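PDB 1ZBS: uncharacterized protein from Porphyromonas gingivalis, which is of unknown function but probably acts as an N-acetylglucosamine kinase, its fold being that of the ASKHA (acetate and sugar kinase, Hsp70 and actin) superfamily. Local coordinates for residues A[36-41]-A[78-83]; A[101-106]-A[275-280]; A[155-158]-A[162-165]. One frame throughout, in Å; residues are numbered along the deposited sequence.

Contact 1: residues A[36-41]-A[78-83]; sequences QDRNEI and LNEALD
R38 reaches over to E80, and I41 to L78, where two helices of the N-terminal ASKHA domain lie side by side on one face of its mixed five-stranded sheet. Helix 38-53 leads into strand 62-67 and helix 75-85 follows that strand; the contact joins the start of the first helix to the middle of the second.

The polar half is a salt bridge between two exposed side chains. R38 bends at chi2 and chi3 (79° and 60°), which turns its guanidinium over toward helix 75-85. A single nitrogen does the work: R38 NH2 lies 3.0 Å from E80 OE1, near the guanidinium plane at its edge, while E80 OE2 stays 3.4 Å from the same NH2. Guanidinium and carboxylate planes stand 72° apart, so this is not the flat, two-pronged pairing.

Beneath it the contact is apolar and loose. I41 and L78 are buried and both touch I31; L78 also packs on F65 and V94 of the sheet. A81 turns its methyl toward the helix start and rests on D42 and L45.

At the start of helix 38-53 the geometry of D37 and E40 fits a capping box, though the D37 N to E40 OE2 bond is weak and the position of D37 OD2 is doubtful. In the buried part of the contact, I41 CG1 comes to 4.4 Å from L78 CD1.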
ATOM      1  N   GLN A  36      -5.735 -17.267 -10.091  1.00 61.34           N
ATOM      2  CA  GLN A  36      -6.164 -17.637 -11.440  1.00 60.27           C
ATOM      3  C   GLN A  36      -7.290 -18.666 -11.366  1.00 59.39           C
ATOM      4  O   GLN A  36      -7.638 -19.128 -10.278  1.00 58.27           O
ATOM      5  CB  GLN A  36      -4.979 -18.207 -12.231  1.00 59.99           C
ATOM      6  CG  GLN A  36      -3.883 -17.188 -12.533  1.00 61.10           C
ATOM      7  CD  GLN A  36      -2.563 -17.836 -12.911  1.00 61.76           C
ATOM      8  OE1 GLN A  36      -1.926 -18.498 -12.088  1.00 61.34           O
ATOM      9  NE2 GLN A  36      -2.146 -17.651 -14.158  1.00 62.31           N
ATOM     10  N   ASP A  37      -7.862 -19.019 -12.517  1.00 59.30           N
ATOM     11  CA  ASP A  37      -8.951 -19.992 -12.551  1.00 58.70           C
ATOM     12  C   ASP A  37      -8.647 -21.239 -13.384  1.00 58.05           C
ATOM     13  O   ASP A  37      -7.544 -21.406 -13.902  1.00 58.59           O
ATOM     14  CB  ASP A  37     -10.241 -19.331 -13.059  1.00 58.61           C
ATOM     15  CG  ASP A  37     -10.167 -18.937 -14.520  1.00 59.52           C
ATOM     16  OD1 ASP A  37     -11.108 -18.271 -14.999  1.00 60.14           O
ATOM     17  OD2 ASP A  37      -9.181 -19.292 -15.197  1.00 60.70           O
ATOM     18  N   ARG A  38      -9.651 -22.100 -13.512  1.00 55.92           N
ATOM     19  CA  ARG A  38      -9.533 -23.363 -14.233  1.00 53.62           C
ATOM     20  C   ARG A  38      -8.711 -23.360 -15.529  1.00 54.12           C
ATOM     21  O   ARG A  38      -7.603 -23.913 -15.571  1.00 54.62           O
ATOM     22  CB  ARG A  38     -10.929 -23.913 -14.527  1.00 53.77           C
ATOM     23  CG  ARG A  38     -10.951 -25.327 -15.102  1.00 52.85           C
ATOM     24  CD  ARG A  38     -10.753 -26.402 -14.029  1.00 52.80           C
ATOM     25  NE  ARG A  38     -11.806 -26.358 -13.005  1.00 52.74           N
ATOM     26  CZ  ARG A  38     -12.022 -27.314 -12.103  1.00 52.42           C
ATOM     27  NH1 ARG A  38     -12.999 -27.179 -11.219  1.00 50.91           N
ATOM     28  NH2 ARG A  38     -11.267 -28.411 -12.095  1.00 51.51           N
ATOM     29  N   ASN A  39      -9.238 -22.742 -16.584  1.00 53.49           N
ATOM     30  CA  ASN A  39      -8.550 -22.747 -17.867  1.00 53.08           C
ATOM     31  C   ASN A  39      -7.477 -21.685 -18.100  1.00 51.49           C
ATOM     32  O   ASN A  39      -6.622 -21.843 -18.985  1.00 49.61           O
ATOM     33  CB  ASN A  39      -9.578 -22.735 -19.024  1.00 56.80           C
ATOM     34  CG  ASN A  39     -10.471 -21.499 -19.020  1.00 56.51           C
ATOM     35  OD1 ASN A  39      -9.996 -20.368 -19.199  1.00 59.24           O
ATOM     36  ND2 ASN A  39     -11.773 -21.708 -18.819  1.00 56.13           N
ATOM     37  N   GLU A  40      -7.484 -20.611 -17.319  1.00 50.84           N
ATOM     38  CA  GLU A  40      -6.456 -19.589 -17.517  1.00 50.53           C
ATOM     39  C   GLU A  40      -5.131 -20.124 -16.974  1.00 49.82           C
ATOM     40  O   GLU A  40      -4.079 -19.518 -17.172  1.00 51.16           O
ATOM     41  CB  GLU A  40      -6.832 -18.272 -16.824  1.00 49.32           C
ATOM     42  CG  GLU A  40      -6.511 -18.198 -15.351  1.00 49.04           C
ATOM     43  CD  GLU A  40      -6.581 -16.773 -14.828  1.00 50.31           C
ATOM     44  OE1 GLU A  40      -5.826 -15.913 -15.351  1.00 50.88           O
ATOM     45  OE2 GLU A  40      -7.394 -16.510 -13.904  1.00 51.51           O
ATOM     46  N   ILE A  41      -5.197 -21.265 -16.287  1.00 50.44           N
ATOM     47  CA  ILE A  41      -4.001 -21.921 -15.752  1.00 50.76           C
ATOM     48  C   ILE A  41      -3.872 -23.279 -16.441  1.00 50.69           C
ATOM     49  O   ILE A  41      -2.819 -23.925 -16.404  1.00 50.29           O
ATOM     50  CB  ILE A  41      -4.087 -22.150 -14.211  1.00 51.65           C
ATOM     51  CG1 ILE A  41      -2.732 -22.643 -13.692  1.00 50.39           C
ATOM     52  CG2 ILE A  41      -5.148 -23.206 -13.882  1.00 46.47           C
ATOM     53  CD1 ILE A  41      -1.554 -21.786 -14.160  1.00 50.55           C
ATOM     54  N   LEU A  78      -6.353 -27.099  -8.860  1.00 59.19           N
ATOM     55  CA  LEU A  78      -5.095 -27.269  -9.574  1.00 56.83           C
ATOM     56  C   LEU A  78      -4.797 -28.757  -9.668  1.00 55.08           C
ATOM     57  O   LEU A  78      -4.142 -29.213 -10.601  1.00 53.70           O
ATOM     58  CB  LEU A  78      -3.968 -26.555  -8.831  1.00 55.18           C
ATOM     59  CG  LEU A  78      -2.582 -26.582  -9.477  1.00 53.04           C
ATOM     60  CD1 LEU A  78      -2.650 -26.116 -10.922  1.00 50.96           C
ATOM     61  CD2 LEU A  78      -1.661 -25.690  -8.660  1.00 52.80           C
ATOM     62  N   ASN A  79      -5.292 -29.508  -8.689  1.00 54.91           N
ATOM     63  CA  ASN A  79      -5.097 -30.951  -8.653  1.00 55.18           C
ATOM     64  C   ASN A  79      -5.786 -31.560  -9.874  1.00 55.58           C
ATOM     65  O   ASN A  79      -5.255 -32.474 -10.502  1.00 54.99           O
ATOM     66  CB  ASN A  79      -5.682 -31.527  -7.358  1.00 54.32           C
ATOM     67  CG  ASN A  79      -5.437 -33.022  -7.215  1.00 54.20           C
ATOM     68  OD1 ASN A  79      -5.849 -33.818  -8.060  1.00 53.23           O
ATOM     69  ND2 ASN A  79      -4.769 -33.410  -6.135  1.00 53.63           N
ATOM     70  N   GLU A  80      -6.961 -31.039 -10.216  1.00 55.99           N
ATOM     71  CA  GLU A  80      -7.705 -31.532 -11.370  1.00 57.16           C
ATOM     72  C   GLU A  80      -7.007 -31.158 -12.669  1.00 56.09           C
ATOM     73  O   GLU A  80      -6.933 -31.966 -13.596  1.00 57.10           O
ATOM     74  CB  GLU A  80      -9.123 -30.963 -11.377  1.00 59.28           C
ATOM     75  CG  GLU A  80      -9.974 -31.420 -10.210  1.00 63.21           C
ATOM     76  CD  GLU A  80     -11.396 -30.903 -10.299  1.00 66.27           C
ATOM     77  OE1 GLU A  80     -12.056 -31.167 -11.329  1.00 67.97           O
ATOM     78  OE2 GLU A  80     -11.852 -30.234  -9.343  1.00 67.80           O
ATOM     79  N   ALA A  81      -6.503 -29.928 -12.729  1.00 54.51           N
ATOM     80  CA  ALA A  81      -5.798 -29.425 -13.905  1.00 52.26           C
ATOM     81  C   ALA A  81      -4.529 -30.234 -14.143  1.00 51.23           C
ATOM     82  O   ALA A  81      -4.239 -30.630 -15.272  1.00 50.63           O
ATOM     83  CB  ALA A  81      -5.446 -27.950 -13.706  1.00 51.99           C
ATOM     84  N   LEU A  82      -3.773 -30.464 -13.074  1.00 50.40           N
ATOM     85  CA  LEU A  82      -2.538 -31.240 -13.152  1.00 50.53           C
ATOM     86  C   LEU A  82      -2.870 -32.671 -13.540  1.00 51.39           C
ATOM     87  O   LEU A  82      -2.216 -33.262 -14.399  1.00 50.65           O
ATOM     88  CB  LEU A  82      -1.820 -31.242 -11.801  1.00 48.79           C
ATOM     89  CG  LEU A  82      -1.086 -29.966 -11.376  1.00 48.96           C
ATOM     90  CD1 LEU A  82      -0.778 -30.033  -9.890  1.00 46.43           C
ATOM     91  CD2 LEU A  82       0.192 -29.803 -12.191  1.00 47.44           C
ATOM     92  N   ASP A  83      -3.894 -33.225 -12.902  1.00 52.30           N
ATOM     93  CA  ASP A  83      -4.297 -34.587 -13.187  1.00 54.17           C
ATOM     94  C   ASP A  83      -4.674 -34.769 -14.664  1.00 53.90           C
ATOM     95  O   ASP A  83      -4.582 -35.872 -15.198  1.00 52.96           O
ATOM     96  CB  ASP A  83      -5.456 -34.993 -12.272  1.00 56.93           C
ATOM     97  CG  ASP A  83      -5.763 -36.476 -12.347  1.00 60.46           C
ATOM     98  OD1 ASP A  83      -6.480 -36.882 -13.287  1.00 61.04           O
ATOM     99  OD2 ASP A  83      -5.277 -37.234 -11.472  1.00 60.89           O
TER

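Contact 2: residues A[101-106]-A[275-280]; sequences AARALC and IQYHHN
R103 lays its aliphatic chain over one face of the Y277 ring, its guanidinium extending past the rim over the hydroxyl, and this one overlap makes up most of the contact. It lies where helix 97-105, packed on the second sheet, meets the final helix, 271-280; Y64 and Y66 of strand 62-67 join the pair to the first sheet of the ASKHA fold.

The arginine runs extended from CG to NE, and that straightness lets successive atoms follow the ring outward. CB lies near the Y277 CD1 side, and R103 CG is 3.7 Å from Y277 CE1. R103 CD then sits over the face as a CH-pi contact, 3.7 Å from the centroid of the Y277 ring and 21° off the normal. Beyond it the guanidinium lies almost parallel to the ring, their planes 12° apart, with Y277 OH 3.1 Å above the R103 guanidinium plane and offset toward its rim. R103 NE is 3.2 Å from Y277 OH, yet the N-H does not point at the oxygen, and no hydrogen bond forms.

H278 meets the arginine more loosely, its CE1 4.1 Å from R103 NH2. Its imidazole carries Y277 CD2 over the centre of one face, and it also stacks with Y64.

The polar ends find a partner in strand 62-67: both R103 NH2 and H278 NE2 are hydrogen-bonded to Y66 OH. With R103 NH2 4.6 Å from H278 NE2, the arginine's charge would be expected to disfavour a protonated imidazole. Toward Y277, by contrast, R103 offers a CH-pi contact and a near-parallel guanidinium, and its NH2 is hydrogen-bonded to Y66 OH instead.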
ATOM      1  N   ALA A 101       8.101 -24.832   2.163  1.00 26.69           N
ATOM      2  CA  ALA A 101       9.299 -24.243   2.734  1.00 27.66           C
ATOM      3  C   ALA A 101       9.674 -24.936   4.035  1.00 29.07           C
ATOM      4  O   ALA A 101      10.840 -25.240   4.269  1.00 30.14           O
ATOM      5  CB  ALA A 101       9.103 -22.752   2.969  1.00 24.67           C
ATOM      6  N   ALA A 102       8.685 -25.199   4.881  1.00 31.57           N
ATOM      7  CA  ALA A 102       8.960 -25.853   6.151  1.00 33.34           C
ATOM      8  C   ALA A 102       9.508 -27.254   5.938  1.00 34.33           C
ATOM      9  O   ALA A 102      10.418 -27.683   6.646  1.00 35.13           O
ATOM     10  CB  ALA A 102       7.698 -25.906   7.004  1.00 34.29           C
ATOM     11  N   ARG A 103       8.951 -27.975   4.969  1.00 35.59           N
ATOM     12  CA  ARG A 103       9.417 -29.326   4.690  1.00 36.16           C
ATOM     13  C   ARG A 103      10.841 -29.330   4.168  1.00 36.44           C
ATOM     14  O   ARG A 103      11.621 -30.241   4.459  1.00 37.23           O
ATOM     15  CB  ARG A 103       8.498 -30.018   3.683  1.00 35.28           C
ATOM     16  CG  ARG A 103       7.220 -30.552   4.296  1.00 36.94           C
ATOM     17  CD  ARG A 103       6.337 -31.202   3.250  1.00 36.56           C
ATOM     18  NE  ARG A 103       5.184 -31.853   3.854  1.00 39.66           N
ATOM     19  CZ  ARG A 103       4.184 -32.394   3.168  1.00 40.74           C
ATOM     20  NH1 ARG A 103       3.172 -32.967   3.809  1.00 43.00           N
ATOM     21  NH2 ARG A 103       4.189 -32.359   1.843  1.00 40.72           N
ATOM     22  N   ALA A 104      11.187 -28.305   3.397  1.00 38.21           N
ATOM     23  CA  ALA A 104      12.530 -28.208   2.831  1.00 38.01           C
ATOM     24  C   ALA A 104      13.566 -27.768   3.861  1.00 38.62           C
ATOM     25  O   ALA A 104      14.689 -28.259   3.849  1.00 40.68           O
ATOM     26  CB  ALA A 104      12.523 -27.243   1.653  1.00 35.60           C
ATOM     27  N   LEU A 105      13.181 -26.859   4.754  1.00 38.87           N
ATOM     28  CA  LEU A 105      14.095 -26.340   5.770  1.00 39.12           C
ATOM     29  C   LEU A 105      14.111 -27.133   7.069  1.00 39.13           C
ATOM     30  O   LEU A 105      15.164 -27.345   7.670  1.00 39.45           O
ATOM     31  CB  LEU A 105      13.740 -24.890   6.095  1.00 38.30           C
ATOM     32  CG  LEU A 105      13.862 -23.867   4.970  1.00 40.59           C
ATOM     33  CD1 LEU A 105      13.278 -22.531   5.409  1.00 39.61           C
ATOM     34  CD2 LEU A 105      15.315 -23.723   4.579  1.00 40.23           C
ATOM     35  N   CYS A 106      12.934 -27.557   7.507  1.00 40.36           N
ATOM     36  CA  CYS A 106      12.812 -28.294   8.753  1.00 41.89           C
ATOM     37  C   CYS A 106      12.935 -29.794   8.569  1.00 43.50           C
ATOM     38  O   CYS A 106      13.401 -30.500   9.464  1.00 43.82           O
ATOM     39  CB  CYS A 106      11.479 -27.954   9.412  1.00 40.60           C
ATOM     40  SG  CYS A 106      11.343 -26.214   9.827  1.00 35.91           S
ATOM     41  N   ILE A 275      13.405 -32.121  -2.690  1.00 34.55           N
ATOM     42  CA  ILE A 275      13.811 -33.322  -3.388  1.00 35.76           C
ATOM     43  C   ILE A 275      14.147 -34.390  -2.373  1.00 38.76           C
ATOM     44  O   ILE A 275      13.685 -35.524  -2.490  1.00 40.19           O
ATOM     45  CB  ILE A 275      15.020 -33.069  -4.281  1.00 33.94           C
ATOM     46  CG1 ILE A 275      14.625 -32.084  -5.389  1.00 28.61           C
ATOM     47  CG2 ILE A 275      15.507 -34.383  -4.871  1.00 29.74           C
ATOM     48  CD1 ILE A 275      15.778 -31.617  -6.232  1.00 28.41           C
ATOM     49  N   GLN A 276      14.936 -34.032  -1.365  1.00 39.75           N
ATOM     50  CA  GLN A 276      15.299 -35.006  -0.346  1.00 41.90           C
ATOM     51  C   GLN A 276      14.074 -35.404   0.479  1.00 42.12           C
ATOM     52  O   GLN A 276      13.966 -36.547   0.917  1.00 42.20           O
ATOM     53  CB  GLN A 276      16.393 -34.452   0.575  1.00 44.19           C
ATOM     54  CG  GLN A 276      17.778 -34.352  -0.070  1.00 49.59           C
ATOM     55  CD  GLN A 276      18.304 -35.689  -0.607  1.00 51.75           C
ATOM     56  OE1 GLN A 276      17.794 -36.218  -1.597  1.00 54.49           O
ATOM     57  NE2 GLN A 276      19.330 -36.237   0.050  1.00 50.97           N
ATOM     58  N   TYR A 277      13.146 -34.468   0.672  1.00 41.04           N
ATOM     59  CA  TYR A 277      11.947 -34.744   1.453  1.00 40.80           C
ATOM     60  C   TYR A 277      11.099 -35.848   0.827  1.00 41.09           C
ATOM     61  O   TYR A 277      10.768 -36.830   1.481  1.00 42.76           O
ATOM     62  CB  TYR A 277      11.087 -33.490   1.597  1.00 38.17           C
ATOM     63  CG  TYR A 277       9.781 -33.774   2.301  1.00 37.26           C
ATOM     64  CD1 TYR A 277       9.682 -33.693   3.689  1.00 37.20           C
ATOM     65  CD2 TYR A 277       8.660 -34.199   1.584  1.00 37.62           C
ATOM     66  CE1 TYR A 277       8.500 -34.032   4.347  1.00 38.81           C
ATOM     67  CE2 TYR A 277       7.477 -34.543   2.230  1.00 38.34           C
ATOM     68  CZ  TYR A 277       7.405 -34.459   3.609  1.00 39.23           C
ATOM     69  OH  TYR A 277       6.246 -34.812   4.249  1.00 41.79           O
ATOM     70  N   HIS A 278      10.731 -35.669  -0.436  1.00 41.82           N
ATOM     71  CA  HIS A 278       9.925 -36.658  -1.133  1.00 43.11           C
ATOM     72  C   HIS A 278      10.760 -37.860  -1.540  1.00 44.70           C
ATOM     73  O   HIS A 278      10.329 -38.695  -2.333  1.00 46.00           O
ATOM     74  CB  HIS A 278       9.257 -36.023  -2.350  1.00 40.04           C
ATOM     75  CG  HIS A 278       8.274 -34.957  -1.992  1.00 38.84           C
ATOM     76  ND1 HIS A 278       7.050 -35.237  -1.420  1.00 34.98           N
ATOM     77  CD2 HIS A 278       8.359 -33.607  -2.050  1.00 35.28           C
ATOM     78  CE1 HIS A 278       6.428 -34.108  -1.140  1.00 36.67           C
ATOM     79  NE2 HIS A 278       7.202 -33.103  -1.512  1.00 36.30           N
ATOM     80  N   HIS A 279      11.968 -37.935  -0.997  1.00 45.33           N
ATOM     81  CA  HIS A 279      12.856 -39.048  -1.275  1.00 47.12           C
ATOM     82  C   HIS A 279      12.913 -39.887  -0.008  1.00 47.64           C
ATOM     83  O   HIS A 279      13.206 -41.077  -0.056  1.00 47.55           O
ATOM     84  CB  HIS A 279      14.261 -38.554  -1.619  1.00 48.56           C
ATOM     85  CG  HIS A 279      15.263 -39.656  -1.773  1.00 52.39           C
ATOM     86  ND1 HIS A 279      16.553 -39.559  -1.293  1.00 53.82           N
ATOM     87  CD2 HIS A 279      15.171 -40.871  -2.360  1.00 53.05           C
ATOM     88  CE1 HIS A 279      17.210 -40.668  -1.578  1.00 53.96           C
ATOM     89  NE2 HIS A 279      16.396 -41.482  -2.226  1.00 54.15           N
ATOM     90  N   ASN A 280      12.620 -39.247   1.124  1.00 47.93           N
ATOM     91  CA  ASN A 280      12.644 -39.918   2.419  1.00 49.21           C
ATOM     92  C   ASN A 280      11.260 -39.991   3.059  1.00 50.13           C
ATOM     93  O   ASN A 280      11.098 -40.585   4.127  1.00 51.12           O
ATOM     94  CB  ASN A 280      13.580 -39.190   3.387  1.00 47.55           C
ATOM     95  CG  ASN A 280      14.946 -38.929   2.800  1.00 46.28           C
ATOM     96  OD1 ASN A 280      15.516 -39.773   2.113  1.00 46.68           O
ATOM     97  ND2 ASN A 280      15.490 -37.754   3.085  1.00 47.33           N
TER

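Contact 3: residues A[155-158]-A[162-165]; sequences IGSL and QMPE
S157, M163 and Q162 carry this short-range contact, in which the chain leaves helix 147-159 and folds back through a pi-turn, the backbone N-H of one residue bonding to the C=O five positions earlier. The helix belongs to the run of helices between strands 130-133 and 238-241, probably an insertion in the second half of the ASKHA fold.

Q162 N donates to S157 O over 2.8 Å with an N-H...O angle of 162°, the donor tilted 27° from the carbonyl plane. The bond brings Q162 CB within 3.7 Å of S157 CB. Both residues also pack on the second subunit, S157 against R226 and Q162 against V225 of that chain.

M163 is selenomethionine. Bent at chi2 (-73°) and again at chi3, it curls back alongside the helix end: M163 CE reaches 3.3 Å from S157 OG, and M163 CG lies 3.9 Å from L158 CD1, the two side chains crossing at about a right angle. A211 and V212 of helix 210-229 also touch it. The S157 hydroxyl is hydrogen-bonded within its own helix, chiefly to F154 O, with L153 O a second partner.

One water extends the turn by a step, giving a hydrogen bond to L158 O and accepting one from M163 N, each 2.8 Å long.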
ATOM      1  N   ILE A 155      11.482   3.541  -2.280  1.00 24.94           N
ATOM      2  CA  ILE A 155      11.166   4.605  -3.221  1.00 27.97           C
ATOM      3  C   ILE A 155      10.417   5.759  -2.536  1.00 27.56           C
ATOM      4  O   ILE A 155      10.555   6.923  -2.924  1.00 26.47           O
ATOM      5  CB  ILE A 155      10.389   4.071  -4.480  1.00 30.59           C
ATOM      6  CG1 ILE A 155       8.921   3.879  -4.177  1.00 31.90           C
ATOM      7  CG2 ILE A 155      10.987   2.754  -4.957  1.00 30.47           C
ATOM      8  CD1 ILE A 155       8.106   5.081  -4.589  1.00 36.73           C
ATOM      9  N   GLY A 156       9.657   5.447  -1.491  1.00 28.97           N
ATOM     10  CA  GLY A 156       8.934   6.489  -0.778  1.00 29.99           C
ATOM     11  C   GLY A 156       9.910   7.495  -0.188  1.00 31.09           C
ATOM     12  O   GLY A 156       9.853   8.689  -0.488  1.00 28.76           O
ATOM     13  N   SER A 157      10.822   7.010   0.647  1.00 30.15           N
ATOM     14  CA  SER A 157      11.804   7.887   1.267  1.00 31.61           C
ATOM     15  C   SER A 157      12.720   8.513   0.220  1.00 30.73           C
ATOM     16  O   SER A 157      13.133   9.666   0.341  1.00 30.39           O
ATOM     17  CB  SER A 157      12.641   7.100   2.267  1.00 32.36           C
ATOM     18  OG  SER A 157      13.268   6.026   1.605  1.00 38.32           O
ATOM     19  N   LEU A 158      13.052   7.746  -0.807  1.00 30.04           N
ATOM     20  CA  LEU A 158      13.917   8.254  -1.867  1.00 29.32           C
ATOM     21  C   LEU A 158      13.265   9.475  -2.535  1.00 28.25           C
ATOM     22  O   LEU A 158      13.884  10.525  -2.694  1.00 26.40           O
ATOM     23  CB  LEU A 158      14.139   7.151  -2.895  1.00 31.12           C
ATOM     24  CG  LEU A 158      15.030   7.425  -4.095  1.00 30.82           C
ATOM     25  CD1 LEU A 158      16.491   7.243  -3.706  1.00 33.56           C
ATOM     26  CD2 LEU A 158      14.660   6.459  -5.199  1.00 32.35           C
ATOM     27  N   GLN A 162      14.826  11.586   1.556  1.00 29.02           N
ATOM     28  CA  GLN A 162      15.345  11.066   2.812  1.00 30.00           C
ATOM     29  C   GLN A 162      16.639  10.287   2.592  1.00 31.95           C
ATOM     30  O   GLN A 162      17.239   9.780   3.541  1.00 31.93           O
ATOM     31  CB  GLN A 162      14.296  10.191   3.498  1.00 28.85           C
ATOM     32  CG  GLN A 162      13.007  10.939   3.806  1.00 28.02           C
ATOM     33  CD  GLN A 162      13.249  12.224   4.590  1.00 25.61           C
ATOM     34  OE1 GLN A 162      12.900  13.317   4.136  1.00 27.14           O
ATOM     35  NE2 GLN A 162      13.848  12.098   5.765  1.00 23.16           N
HETATM   36  N   MSE A 163      17.071  10.207   1.337  1.00 33.47           N
HETATM   37  CA  MSE A 163      18.300   9.503   0.984  1.00 37.60           C
HETATM   38  C   MSE A 163      19.394  10.512   0.589  1.00 38.10           C
HETATM   39  O   MSE A 163      19.108  11.680   0.339  1.00 37.50           O
HETATM   40  CB  MSE A 163      18.030   8.536  -0.178  1.00 41.04           C
HETATM   41  CG  MSE A 163      17.069   7.383   0.138  1.00 44.41           C
HETATM   42 SE   MSE A 163      17.842   5.997   1.275  1.00 57.46          SE
HETATM   43  CE  MSE A 163      16.430   5.814   2.592  1.00 47.18           C
ATOM     44  N   PRO A 164      20.667  10.076   0.540  1.00 38.36           N
ATOM     45  CA  PRO A 164      21.738  11.008   0.163  1.00 37.75           C
ATOM     46  C   PRO A 164      21.447  11.688  -1.175  1.00 37.28           C
ATOM     47  O   PRO A 164      20.710  11.148  -2.001  1.00 36.77           O
ATOM     48  CB  PRO A 164      22.967  10.105   0.107  1.00 37.36           C
ATOM     49  CG  PRO A 164      22.683   9.118   1.194  1.00 38.29           C
ATOM     50  CD  PRO A 164      21.230   8.768   0.916  1.00 38.45           C
ATOM     51  N   GLU A 165      22.019  12.873  -1.380  1.00 37.99           N
ATOM     52  CA  GLU A 165      21.818  13.636  -2.612  1.00 37.89           C
ATOM     53  C   GLU A 165      22.319  12.841  -3.805  1.00 37.27           C
ATOM     54  O   GLU A 165      23.413  12.274  -3.774  1.00 36.26           O
ATOM     55  CB  GLU A 165      22.568  14.977  -2.536  1.00 39.68           C
ATOM     56  CG  GLU A 165      22.165  16.050  -3.579  1.00 42.98           C
ATOM     57  CD  GLU A 165      22.641  15.755  -5.010  1.00 44.19           C
ATOM     58  OE1 GLU A 165      23.847  15.491  -5.213  1.00 42.59           O
ATOM     59  OE2 GLU A 165      21.799  15.811  -5.934  1.00 47.54           O
TER
HETATM   60  O   HOH W   1      16.267  11.051  -1.225  1.00 24.52           O

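In the fold
From the N terminus, the chain first completes three strands and enters helix 38-53; contact 1 then closes a modest loop, across strand 62-67, by setting helix 75-85 beside it. Contact 2 opens later, on helix 97-105, and closes only at the final helix, 271-280, so its loop takes in the whole second sheet and the intervening helices. Within that span lies contact 3, a tight local turn joining the end of helix 147-159 to the segment before helix 167-174. None cross. Contacts 1 and 2 are about 25 Å apart between centres, whereas the centre of contact 3 lies about 43 Å from that of contact 1 and about 41 Å from that of contact 2, across the chain's centre, beside the second subunit.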